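Local coordinates for isatin hydrolase (Ralstonia solanacearum, PDB 5NMP), which hydrolyses isatin in a manganese-dependent reaction, working as a metal-binding member of the putative cyclase family, at residues A[36-41]-A[46-51]. Sequence-based numbering, arbitrary orientation.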
ATOM      1  N   PHE A  36      15.823  -7.724  -8.406  1.00 57.62           N
ATOM      2  CA  PHE A  36      14.546  -8.353  -8.721  1.00 54.91           C
ATOM      3  C   PHE A  36      14.336  -8.433 -10.229  1.00 55.57           C
ATOM      4  O   PHE A  36      14.584  -7.459 -10.939  1.00 59.41           O
ATOM      5  CB  PHE A  36      13.384  -7.598  -8.080  1.00 51.23           C
ATOM      6  CG  PHE A  36      12.094  -8.359  -8.119  1.00 54.37           C
ATOM      7  CD1 PHE A  36      11.258  -8.278  -9.222  1.00 56.11           C
ATOM      8  CD2 PHE A  36      11.733  -9.188  -7.069  1.00 53.70           C
ATOM      9  CE1 PHE A  36      10.082  -8.995  -9.272  1.00 55.55           C
ATOM     10  CE2 PHE A  36      10.555  -9.904  -7.111  1.00 54.50           C
ATOM     11  CZ  PHE A  36       9.727  -9.807  -8.214  1.00 54.35           C
ATOM     12  N   PRO A  37      13.869  -9.596 -10.719  1.00 53.86           N
ATOM     13  CA  PRO A  37      13.672  -9.843 -12.153  1.00 56.31           C
ATOM     14  C   PRO A  37      12.858  -8.754 -12.850  1.00 53.05           C
ATOM     15  O   PRO A  37      11.807  -8.345 -12.357  1.00 52.67           O
ATOM     16  CB  PRO A  37      12.922 -11.177 -12.176  1.00 56.79           C
ATOM     17  CG  PRO A  37      13.345 -11.859 -10.936  1.00 52.44           C
ATOM     18  CD  PRO A  37      13.518 -10.779  -9.910  1.00 51.15           C
ATOM     19  N   THR A  38      13.360  -8.291 -13.989  1.00 58.70           N
ATOM     20  CA  THR A  38      12.680  -7.261 -14.761  1.00 58.31           C
ATOM     21  C   THR A  38      12.129  -7.848 -16.055  1.00 62.87           C
ATOM     22  O   THR A  38      12.847  -8.502 -16.810  1.00 68.37           O
ATOM     23  CB  THR A  38      13.620  -6.085 -15.084  1.00 60.90           C
ATOM     24  OG1 THR A  38      14.145  -5.545 -13.866  1.00 65.37           O
ATOM     25  CG2 THR A  38      12.871  -4.992 -15.831  1.00 57.32           C
ATOM     26  N   LEU A  39      10.846  -7.611 -16.295  1.00 63.26           N
ATOM     27  CA  LEU A  39      10.177  -8.111 -17.489  1.00 66.92           C
ATOM     28  C   LEU A  39      10.743  -7.489 -18.762  1.00 68.39           C
ATOM     29  O   LEU A  39      10.898  -6.271 -18.852  1.00 65.44           O
ATOM     30  CB  LEU A  39       8.677  -7.837 -17.401  1.00 65.09           C
ATOM     31  CG  LEU A  39       7.870  -8.122 -18.663  1.00 67.90           C
ATOM     32  CD1 LEU A  39       7.877  -9.608 -18.980  1.00 69.70           C
ATOM     33  CD2 LEU A  39       6.453  -7.601 -18.500  1.00 69.39           C
ATOM     34  N   GLN A  40      11.051  -8.329 -19.745  1.00 73.81           N
ATOM     35  CA  GLN A  40      11.512  -7.831 -21.037  1.00 75.92           C
ATOM     36  C   GLN A  40      10.629  -8.329 -22.177  1.00 72.19           C
ATOM     37  O   GLN A  40      10.388  -9.531 -22.317  1.00 70.71           O
ATOM     38  CB  GLN A  40      12.970  -8.228 -21.282  1.00 85.72           C
ATOM     39  CG  GLN A  40      13.959  -7.505 -20.381  1.00 95.21           C
ATOM     40  CD  GLN A  40      15.395  -7.628 -20.858  1.00106.48           C
ATOM     41  OE1 GLN A  40      15.688  -8.356 -21.807  1.00112.06           O
ATOM     42  NE2 GLN A  40      16.299  -6.911 -20.201  1.00108.49           N
ATOM     43  N   LEU A  41      10.144  -7.383 -22.977  1.00 68.10           N
ATOM     44  CA  LEU A  41       9.320  -7.675 -24.144  1.00 63.36           C
ATOM     45  C   LEU A  41      10.190  -7.680 -25.395  1.00 65.18           C
ATOM     46  O   LEU A  41      11.324  -7.199 -25.351  1.00 67.32           O
ATOM     47  CB  LEU A  41       8.201  -6.639 -24.280  1.00 57.01           C
ATOM     48  CG  LEU A  41       7.320  -6.386 -23.061  1.00 56.00           C
ATOM     49  CD1 LEU A  41       6.217  -5.409 -23.422  1.00 56.00           C
ATOM     50  CD2 LEU A  41       6.743  -7.688 -22.541  1.00 60.79           C
ATOM     51  N   GLY A  46       7.891  -0.951 -26.245  1.00 50.32           N
ATOM     52  CA  GLY A  46       8.447  -0.154 -25.167  1.00 48.62           C
ATOM     53  C   GLY A  46       8.701  -1.019 -23.947  1.00 57.46           C
ATOM     54  O   GLY A  46       7.935  -1.939 -23.660  1.00 55.85           O
ATOM     55  N   GLN A  47       9.772  -0.720 -23.221  1.00 56.88           N
ATOM     56  CA  GLN A  47      10.195  -1.557 -22.102  1.00 55.49           C
ATOM     57  C   GLN A  47       9.972  -0.885 -20.751  1.00 50.60           C
ATOM     58  O   GLN A  47      10.068   0.335 -20.631  1.00 54.64           O
ATOM     59  CB  GLN A  47      11.673  -1.927 -22.253  1.00 49.37           C
ATOM     60  CG  GLN A  47      12.037  -2.513 -23.606  1.00 51.80           C
ATOM     61  CD  GLN A  47      11.430  -3.881 -23.835  1.00 56.52           C
ATOM     62  OE1 GLN A  47      11.213  -4.644 -22.894  1.00 56.20           O
ATOM     63  NE2 GLN A  47      11.148  -4.200 -25.093  1.00 57.84           N
ATOM     64  N   VAL A  48       9.677  -1.690 -19.736  1.00 48.89           N
ATOM     65  CA  VAL A  48       9.576  -1.192 -18.370  1.00 51.15           C
ATOM     66  C   VAL A  48      10.974  -1.042 -17.761  1.00 51.17           C
ATOM     67  O   VAL A  48      11.864  -1.851 -18.020  1.00 48.27           O
ATOM     68  CB  VAL A  48       8.707  -2.123 -17.485  1.00 54.86           C
ATOM     69  CG1 VAL A  48       9.256  -3.540 -17.485  1.00 57.32           C
ATOM     70  CG2 VAL A  48       8.605  -1.585 -16.063  1.00 49.68           C
ATOM     71  N   GLN A  49      11.171   0.015 -16.982  1.00 54.78           N
ATOM     72  CA  GLN A  49      12.430   0.214 -16.278  1.00 56.82           C
ATOM     73  C   GLN A  49      12.562  -0.779 -15.136  1.00 56.22           C
ATOM     74  O   GLN A  49      11.569  -1.128 -14.498  1.00 54.17           O
ATOM     75  CB  GLN A  49      12.535   1.639 -15.737  1.00 63.83           C
ATOM     76  CG  GLN A  49      13.014   2.662 -16.746  1.00 78.21           C
ATOM     77  CD  GLN A  49      13.130   4.054 -16.153  1.00 88.85           C
ATOM     78  OE1 GLN A  49      12.614   4.324 -15.067  1.00 90.95           O
ATOM     79  NE2 GLN A  49      13.814   4.946 -16.863  1.00 92.96           N
ATOM     80  N   PRO A  50      13.791  -1.247 -14.881  1.00 55.93           N
ATOM     81  CA  PRO A  50      14.064  -2.040 -13.679  1.00 60.51           C
ATOM     82  C   PRO A  50      14.028  -1.152 -12.438  1.00 59.49           C
ATOM     83  O   PRO A  50      13.989   0.072 -12.569  1.00 61.64           O
ATOM     84  CB  PRO A  50      15.468  -2.592 -13.934  1.00 53.50           C
ATOM     85  CG  PRO A  50      16.093  -1.600 -14.852  1.00 54.11           C
ATOM     86  CD  PRO A  50      14.986  -1.095 -15.729  1.00 56.81           C
ATOM     87  N   PHE A  51      14.033  -1.752 -11.253  1.00 59.83           N
ATOM     88  CA  PHE A  51      14.028  -0.975 -10.021  1.00 47.87           C
ATOM     89  C   PHE A  51      15.418  -0.412  -9.733  1.00 50.98           C
ATOM     90  O   PHE A  51      16.381  -1.163  -9.593  1.00 54.89           O
ATOM     91  CB  PHE A  51      13.546  -1.831  -8.848  1.00 52.44           C
ATOM     92  CG  PHE A  51      13.406  -1.070  -7.558  1.00 55.07           C
ATOM     93  CD1 PHE A  51      14.420  -1.082  -6.613  1.00 55.66           C
ATOM     94  CD2 PHE A  51      12.259  -0.336  -7.294  1.00 54.37           C
ATOM     95  CE1 PHE A  51      14.290  -0.377  -5.428  1.00 56.54           C
ATOM     96  CE2 PHE A  51      12.124   0.371  -6.110  1.00 51.99           C
ATOM     97  CZ  PHE A  51      13.140   0.350  -5.178  1.00 52.03           C
TER
HETATM   98  O   HOH W   1       9.895  -4.550 -20.553  1.00 56.88           O
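Direct hydrogen bonding between 36-41 and 46-51 is concentrated in the side-chain amide of Q47, which meets both backbone polar groups of L41. Its OE1 accepts from L41 N at 2.9 Å, in the carbonyl plane and on a lone pair, with an N-H...O angle of 159°. The return bond, Q47 NE2 to L41 O at 3.0 Å, is poorer: NE2 stands 63° above the plane of that carbonyl. A bend at chi2 folds the Q47 chain so that its amide reaches the opposing backbone.

Water extends this polar patch. One molecule donates to Q47 OE1 and to L39 O (2.6 Å) while accepting from V48 N, so OE1 receives two hydrogens and the water bridges the two backbones.

The segments run antiparallel, 168° apart end to end, but neither is a regular strand; they are the two arms of an irregular hairpin-like loop joining strands 24-27 and 52-60. This loop borders the manganese site: the V48 side chain lies about 5 Å from that of metal ligand H76. W68 of the second subunit packs on L41 and its N70 on V48.

Apolar contact is modest, with V48 CG1 approaching L39 CB at 4.3 Å. L41 CD1 makes a methyl-to-carbonyl van der Waals contact with G46 O. T38 lies aslant over P50, its CG2 3.8 Å from P50 CA.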